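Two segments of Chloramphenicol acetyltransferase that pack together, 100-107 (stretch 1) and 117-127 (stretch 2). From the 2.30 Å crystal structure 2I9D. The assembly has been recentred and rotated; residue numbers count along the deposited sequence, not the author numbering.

Stretch 1 (100-107) FFTTRFPY
Stretch 2 117-127: EARLIIDAIPE

The most distinctive feature of this contact is a proline laid over an aromatic face: CG of Pro126 sits 3.9 Å from the centroid of the Phe101 ring (CG, CD1, CD2, CE1, CE2 and CZ), only 13° off the ring normal, a CH-pi interaction in which an aliphatic C-H group on CG meets the pi cloud. Phe101 adopts chi1 t (177°) with chi2 79°, and its CE2 lies 3.8 Å from CD of Pro126. Ile125 CD1 approaches the edge of the same ring, 4.3 Å from Phe101 CD2.

Residues 100-105 form a strand, with Pro106 and Tyr107 continuing in extended conformation (psi 142° and 136°). Residues 117-123 are helical, in a helix that begins earlier in the chain, carried by i to i+4 bonds such as Ile122 N to Ala118 O (3.0 Å); Ile125 is extended (-52/130). Strand and helix run nearly antiparallel, at 156°, their axes approaching to 9.1 Å. The register pairs Phe101 with Ile125 (CA-CA 7.6 Å) and Phe105 with Ala118 (CA-CA 6.1 Å).

No hydrogen bond crosses the interface, which buries 436 Å² and is held mainly by apolar packing. The CA-to-CB bond of Ile121 points toward the strand (chi1 m, chi2 t). Its CG2 lies 3.8 Å from Thr103 CG2 and 3.7 Å from Phe105 CE1, while its CD1 lies 3.6 Å from both Pro106 CD and Arg104 O; the methyl and rings offer apolar surface, the carbonyl only van der Waals contact. Thr103, chi1 t, also places CG2 3.9 Å from Ile125 CD1.

The CA-to-CB bond of Phe105 points sideways, but with chi1 m (-58°) and chi2 -93° its ring reaches the helix. Its edge meets Ala118 O (3.7 Å from CE1) and Ile122 CG1 (3.9 Å from CE1), and CD1 lies 3.9 Å from Ala118 CB. Glu117 OE1 makes van der Waals contact with Pro106 CG at 3.4 Å.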

ATOM      1  N   PHE A 100      16.874   1.383  16.343  1.00 30.19           N
ATOM      2  CA  PHE A 100      16.365   2.729  16.485  1.00 28.88           C
ATOM      3  C   PHE A 100      15.813   2.860  17.888  1.00 28.07           C
ATOM      4  O   PHE A 100      15.544   1.865  18.557  1.00 27.06           O
ATOM      5  CB  PHE A 100      15.247   2.979  15.459  1.00 28.19           C
ATOM      6  CG  PHE A 100      14.113   2.005  15.566  1.00 27.94           C
ATOM      7  CD1 PHE A 100      13.057   2.239  16.443  1.00 24.37           C
ATOM      8  CD2 PHE A 100      14.105   0.840  14.801  1.00 27.54           C
ATOM      9  CE1 PHE A 100      12.002   1.345  16.533  1.00 25.47           C
ATOM     10  CE2 PHE A 100      13.057  -0.071  14.913  1.00 27.85           C
ATOM     11  CZ  PHE A 100      12.007   0.183  15.776  1.00 26.07           C
ATOM     12  N   PHE A 101      15.631   4.098  18.318  1.00 27.58           N
ATOM     13  CA  PHE A 101      14.892   4.349  19.529  1.00 27.15           C
ATOM     14  C   PHE A 101      13.800   5.369  19.205  1.00 26.68           C
ATOM     15  O   PHE A 101      14.087   6.467  18.691  1.00 26.38           O
ATOM     16  CB  PHE A 101      15.870   4.815  20.640  1.00 27.37           C
ATOM     17  CG  PHE A 101      15.205   5.186  21.928  1.00 27.57           C
ATOM     18  CD1 PHE A 101      14.791   4.198  22.825  1.00 26.33           C
ATOM     19  CD2 PHE A 101      14.981   6.535  22.245  1.00 27.93           C
ATOM     20  CE1 PHE A 101      14.153   4.539  24.029  1.00 26.29           C
ATOM     21  CE2 PHE A 101      14.364   6.893  23.461  1.00 28.29           C
ATOM     22  CZ  PHE A 101      13.935   5.889  24.349  1.00 27.43           C
ATOM     23  N   THR A 102      12.549   5.007  19.478  1.00 26.07           N
ATOM     24  CA  THR A 102      11.438   5.929  19.259  1.00 26.24           C
ATOM     25  C   THR A 102      11.367   6.991  20.352  1.00 26.77           C
ATOM     26  O   THR A 102      11.459   6.680  21.549  1.00 26.60           O
ATOM     27  CB  THR A 102      10.095   5.186  19.183  1.00 26.51           C
ATOM     28  OG1 THR A 102      10.178   4.168  18.190  1.00 27.01           O
ATOM     29  CG2 THR A 102       8.929   6.127  18.860  1.00 24.15           C
ATOM     30  N   THR A 103      11.174   8.239  19.933  1.00 27.53           N
ATOM     31  CA  THR A 103      11.063   9.354  20.874  1.00 28.09           C
ATOM     32  C   THR A 103      10.095  10.446  20.415  1.00 27.08           C
ATOM     33  O   THR A 103       9.700  10.490  19.246  1.00 26.56           O
ATOM     34  CB  THR A 103      12.472   9.922  21.240  1.00 28.68           C
ATOM     35  OG1 THR A 103      12.390  10.647  22.480  1.00 31.53           O
ATOM     36  CG2 THR A 103      13.040  10.794  20.115  1.00 28.04           C
ATOM     37  N   ARG A 104       9.715  11.308  21.357  1.00 27.10           N
ATOM     38  CA  ARG A 104       8.692  12.346  21.148  1.00 27.29           C
ATOM     39  C   ARG A 104       9.292  13.734  20.845  1.00 28.19           C
ATOM     40  O   ARG A 104      10.243  14.156  21.500  1.00 27.74           O
ATOM     41  CB  ARG A 104       7.774  12.432  22.365  1.00 26.73           C
ATOM     42  CG  ARG A 104       6.555  13.359  22.189  1.00 26.71           C
ATOM     43  CD  ARG A 104       5.565  13.233  23.386  1.00 25.91           C
ATOM     44  NE  ARG A 104       4.493  14.217  23.280  1.00 26.24           N
ATOM     45  CZ  ARG A 104       3.230  14.033  23.683  1.00 26.50           C
ATOM     46  NH1 ARG A 104       2.834  12.883  24.225  1.00 23.75           N
ATOM     47  NH2 ARG A 104       2.347  15.003  23.515  1.00 25.02           N
ATOM     48  N   PHE A 105       8.716  14.427  19.860  1.00 28.89           N
ATOM     49  CA  PHE A 105       9.113  15.785  19.501  1.00 30.77           C
ATOM     50  C   PHE A 105       7.886  16.683  19.634  1.00 32.06           C
ATOM     51  O   PHE A 105       6.862  16.427  18.999  1.00 32.78           O
ATOM     52  CB  PHE A 105       9.672  15.870  18.056  1.00 30.11           C
ATOM     53  CG  PHE A 105      10.860  14.987  17.816  1.00 30.46           C
ATOM     54  CD1 PHE A 105      12.162  15.482  17.982  1.00 29.47           C
ATOM     55  CD2 PHE A 105      10.685  13.638  17.451  1.00 27.75           C
ATOM     56  CE1 PHE A 105      13.285  14.658  17.776  1.00 29.13           C
ATOM     57  CE2 PHE A 105      11.793  12.807  17.254  1.00 28.21           C
ATOM     58  CZ  PHE A 105      13.094  13.315  17.400  1.00 29.66           C
ATOM     59  N   PRO A 106       7.972  17.720  20.483  1.00 33.10           N
ATOM     60  CA  PRO A 106       6.812  18.622  20.608  1.00 34.32           C
ATOM     61  C   PRO A 106       6.664  19.519  19.387  1.00 35.35           C
ATOM     62  O   PRO A 106       7.661  19.975  18.821  1.00 35.17           O
ATOM     63  CB  PRO A 106       7.140  19.461  21.862  1.00 34.30           C
ATOM     64  CG  PRO A 106       8.675  19.486  21.900  1.00 33.68           C
ATOM     65  CD  PRO A 106       9.082  18.091  21.384  1.00 33.02           C
ATOM     66  N   TYR A 107       5.430  19.755  18.975  1.00 37.00           N
ATOM     67  CA  TYR A 107       5.178  20.767  17.964  1.00 39.61           C
ATOM     68  C   TYR A 107       5.381  22.222  18.482  1.00 41.45           C
ATOM     69  O   TYR A 107       4.951  22.580  19.579  1.00 41.26           O
ATOM     70  CB  TYR A 107       3.782  20.585  17.377  1.00 39.43           C
ATOM     71  CG  TYR A 107       3.425  21.596  16.314  1.00 40.02           C
ATOM     72  CD1 TYR A 107       4.151  21.681  15.117  1.00 39.64           C
ATOM     73  CD2 TYR A 107       2.352  22.459  16.498  1.00 40.66           C
ATOM     74  CE1 TYR A 107       3.812  22.599  14.150  1.00 40.23           C
ATOM     75  CE2 TYR A 107       2.002  23.379  15.530  1.00 39.98           C
ATOM     76  CZ  TYR A 107       2.730  23.454  14.373  1.00 40.37           C
ATOM     77  OH  TYR A 107       2.363  24.392  13.433  1.00 42.51           O
ATOM     78  N   GLU A 117      14.695  22.576  19.592  1.00 41.54           N
ATOM     79  CA  GLU A 117      14.241  21.553  20.550  1.00 41.59           C
ATOM     80  C   GLU A 117      14.407  20.135  20.000  1.00 40.19           C
ATOM     81  O   GLU A 117      14.832  19.248  20.738  1.00 39.65           O
ATOM     82  CB  GLU A 117      12.812  21.784  21.046  1.00 42.22           C
ATOM     83  CG  GLU A 117      12.716  21.983  22.577  1.00 47.36           C
ATOM     84  CD  GLU A 117      12.501  20.662  23.368  1.00 52.50           C
ATOM     85  OE1 GLU A 117      11.351  20.423  23.843  1.00 53.30           O
ATOM     86  OE2 GLU A 117      13.476  19.873  23.529  1.00 54.95           O
ATOM     87  N   ALA A 118      14.108  19.944  18.709  1.00 38.76           N
ATOM     88  CA  ALA A 118      14.326  18.650  18.025  1.00 38.50           C
ATOM     89  C   ALA A 118      15.753  18.166  18.129  1.00 37.84           C
ATOM     90  O   ALA A 118      16.002  17.004  18.442  1.00 37.31           O
ATOM     91  CB  ALA A 118      13.894  18.706  16.538  1.00 37.73           C
ATOM     92  N   ARG A 119      16.679  19.081  17.878  1.00 38.63           N
ATOM     93  CA  ARG A 119      18.107  18.796  17.862  1.00 39.80           C
ATOM     94  C   ARG A 119      18.620  18.364  19.232  1.00 39.22           C
ATOM     95  O   ARG A 119      19.383  17.407  19.340  1.00 39.49           O
ATOM     96  CB  ARG A 119      18.866  20.027  17.346  1.00 40.95           C
ATOM     97  CG  ARG A 119      20.186  19.723  16.650  1.00 44.69           C
ATOM     98  CD  ARG A 119      21.356  20.121  17.555  1.00 52.07           C
ATOM     99  NE  ARG A 119      22.565  20.447  16.782  1.00 57.13           N
ATOM    100  CZ  ARG A 119      22.837  21.652  16.269  1.00 58.43           C
ATOM    101  NH1 ARG A 119      21.990  22.676  16.440  1.00 58.57           N
ATOM    102  NH2 ARG A 119      23.960  21.832  15.579  1.00 59.16           N
ATOM    103  N   LEU A 120      18.172  19.058  20.271  1.00 38.91           N
ATOM    104  CA  LEU A 120      18.528  18.726  21.644  1.00 38.94           C
ATOM    105  C   LEU A 120      18.007  17.337  22.036  1.00 38.05           C
ATOM    106  O   LEU A 120      18.733  16.562  22.676  1.00 38.34           O
ATOM    107  CB  LEU A 120      17.992  19.805  22.616  1.00 39.78           C
ATOM    108  CG  LEU A 120      18.489  21.251  22.381  1.00 42.07           C
ATOM    109  CD1 LEU A 120      17.618  22.313  23.099  1.00 43.87           C
ATOM    110  CD2 LEU A 120      20.012  21.438  22.697  1.00 43.63           C
ATOM    111  N   ILE A 121      16.758  17.033  21.667  1.00 36.58           N
ATOM    112  CA  ILE A 121      16.174  15.707  21.879  1.00 35.52           C
ATOM    113  C   ILE A 121      17.013  14.610  21.208  1.00 35.61           C
ATOM    114  O   ILE A 121      17.327  13.594  21.841  1.00 35.79           O
ATOM    115  CB  ILE A 121      14.678  15.636  21.435  1.00 35.48           C
ATOM    116  CG1 ILE A 121      13.779  16.378  22.426  1.00 35.14           C
ATOM    117  CG2 ILE A 121      14.187  14.192  21.339  1.00 35.23           C
ATOM    118  CD1 ILE A 121      12.519  16.952  21.797  1.00 32.90           C
ATOM    119  N   ILE A 122      17.394  14.820  19.945  1.00 35.46           N
ATOM    120  CA  ILE A 122      18.208  13.837  19.211  1.00 35.30           C
ATOM    121  C   ILE A 122      19.617  13.621  19.794  1.00 35.65           C
ATOM    122  O   ILE A 122      20.108  12.476  19.845  1.00 34.50           O
ATOM    123  CB  ILE A 122      18.259  14.153  17.694  1.00 35.43           C
ATOM    124  CG1 ILE A 122      16.944  13.708  17.044  1.00 36.36           C
ATOM    125  CG2 ILE A 122      19.466  13.461  16.991  1.00 33.61           C
ATOM    126  CD1 ILE A 122      16.722  14.280  15.664  1.00 35.38           C
ATOM    127  N   ASP A 123      20.262  14.721  20.200  1.00 36.47           N
ATOM    128  CA  ASP A 123      21.542  14.651  20.916  1.00 37.99           C
ATOM    129  C   ASP A 123      21.438  13.888  22.247  1.00 37.74           C
ATOM    130  O   ASP A 123      22.372  13.181  22.621  1.00 37.55           O
ATOM    131  CB  ASP A 123      22.142  16.058  21.141  1.00 38.54           C
ATOM    132  CG  ASP A 123      22.607  16.720  19.834  1.00 42.04           C
ATOM    133  OD1 ASP A 123      22.961  15.981  18.859  1.00 42.61           O
ATOM    134  OD2 ASP A 123      22.613  17.986  19.788  1.00 44.63           O
ATOM    135  N   ALA A 124      20.308  14.033  22.943  1.00 37.63           N
ATOM    136  CA  ALA A 124      20.069  13.309  24.207  1.00 38.18           C
ATOM    137  C   ALA A 124      19.639  11.827  24.057  1.00 38.59           C
ATOM    138  O   ALA A 124      19.580  11.096  25.056  1.00 38.64           O
ATOM    139  CB  ALA A 124      19.048  14.064  25.068  1.00 38.12           C
ATOM    140  N   ILE A 125      19.342  11.383  22.834  1.00 38.14           N
ATOM    141  CA  ILE A 125      18.915  10.005  22.619  1.00 38.32           C
ATOM    142  C   ILE A 125      19.878   8.965  23.236  1.00 38.74           C
ATOM    143  O   ILE A 125      21.093   9.035  23.029  1.00 37.89           O
ATOM    144  CB  ILE A 125      18.621   9.724  21.125  1.00 38.36           C
ATOM    145  CG1 ILE A 125      17.189  10.136  20.818  1.00 38.81           C
ATOM    146  CG2 ILE A 125      18.793   8.250  20.786  1.00 38.64           C
ATOM    147  CD1 ILE A 125      16.647   9.534  19.590  1.00 39.48           C
ATOM    148  N   PRO A 126      19.326   8.003  24.012  1.00 39.06           N
ATOM    149  CA  PRO A 126      20.146   6.997  24.687  1.00 39.89           C
ATOM    150  C   PRO A 126      20.892   6.080  23.708  1.00 41.27           C
ATOM    151  O   PRO A 126      20.375   5.806  22.626  1.00 41.73           O
ATOM    152  CB  PRO A 126      19.122   6.191  25.522  1.00 39.32           C
ATOM    153  CG  PRO A 126      17.842   6.497  25.009  1.00 38.47           C
ATOM    154  CD  PRO A 126      17.895   7.838  24.315  1.00 38.79           C
ATOM    155  N   GLU A 127      22.074   5.596  24.096  1.00 42.72           N
ATOM    156  CA  GLU A 127      22.900   4.755  23.205  1.00 44.15           C
ATOM    157  C   GLU A 127      22.211   3.430  22.920  1.00 43.78           C
ATOM    158  O   GLU A 127      22.330   2.880  21.822  1.00 44.56           O
ATOM    159  CB  GLU A 127      24.283   4.450  23.816  1.00 45.15           C
ATOM    160  CG  GLU A 127      24.984   5.620  24.511  1.00 49.95           C
ATOM    161  CD  GLU A 127      25.791   6.490  23.548  1.00 57.23           C
ATOM    162  OE1 GLU A 127      26.304   5.935  22.535  1.00 58.60           O
ATOM    163  OE2 GLU A 127      25.919   7.723  23.809  1.00 59.09           O
TER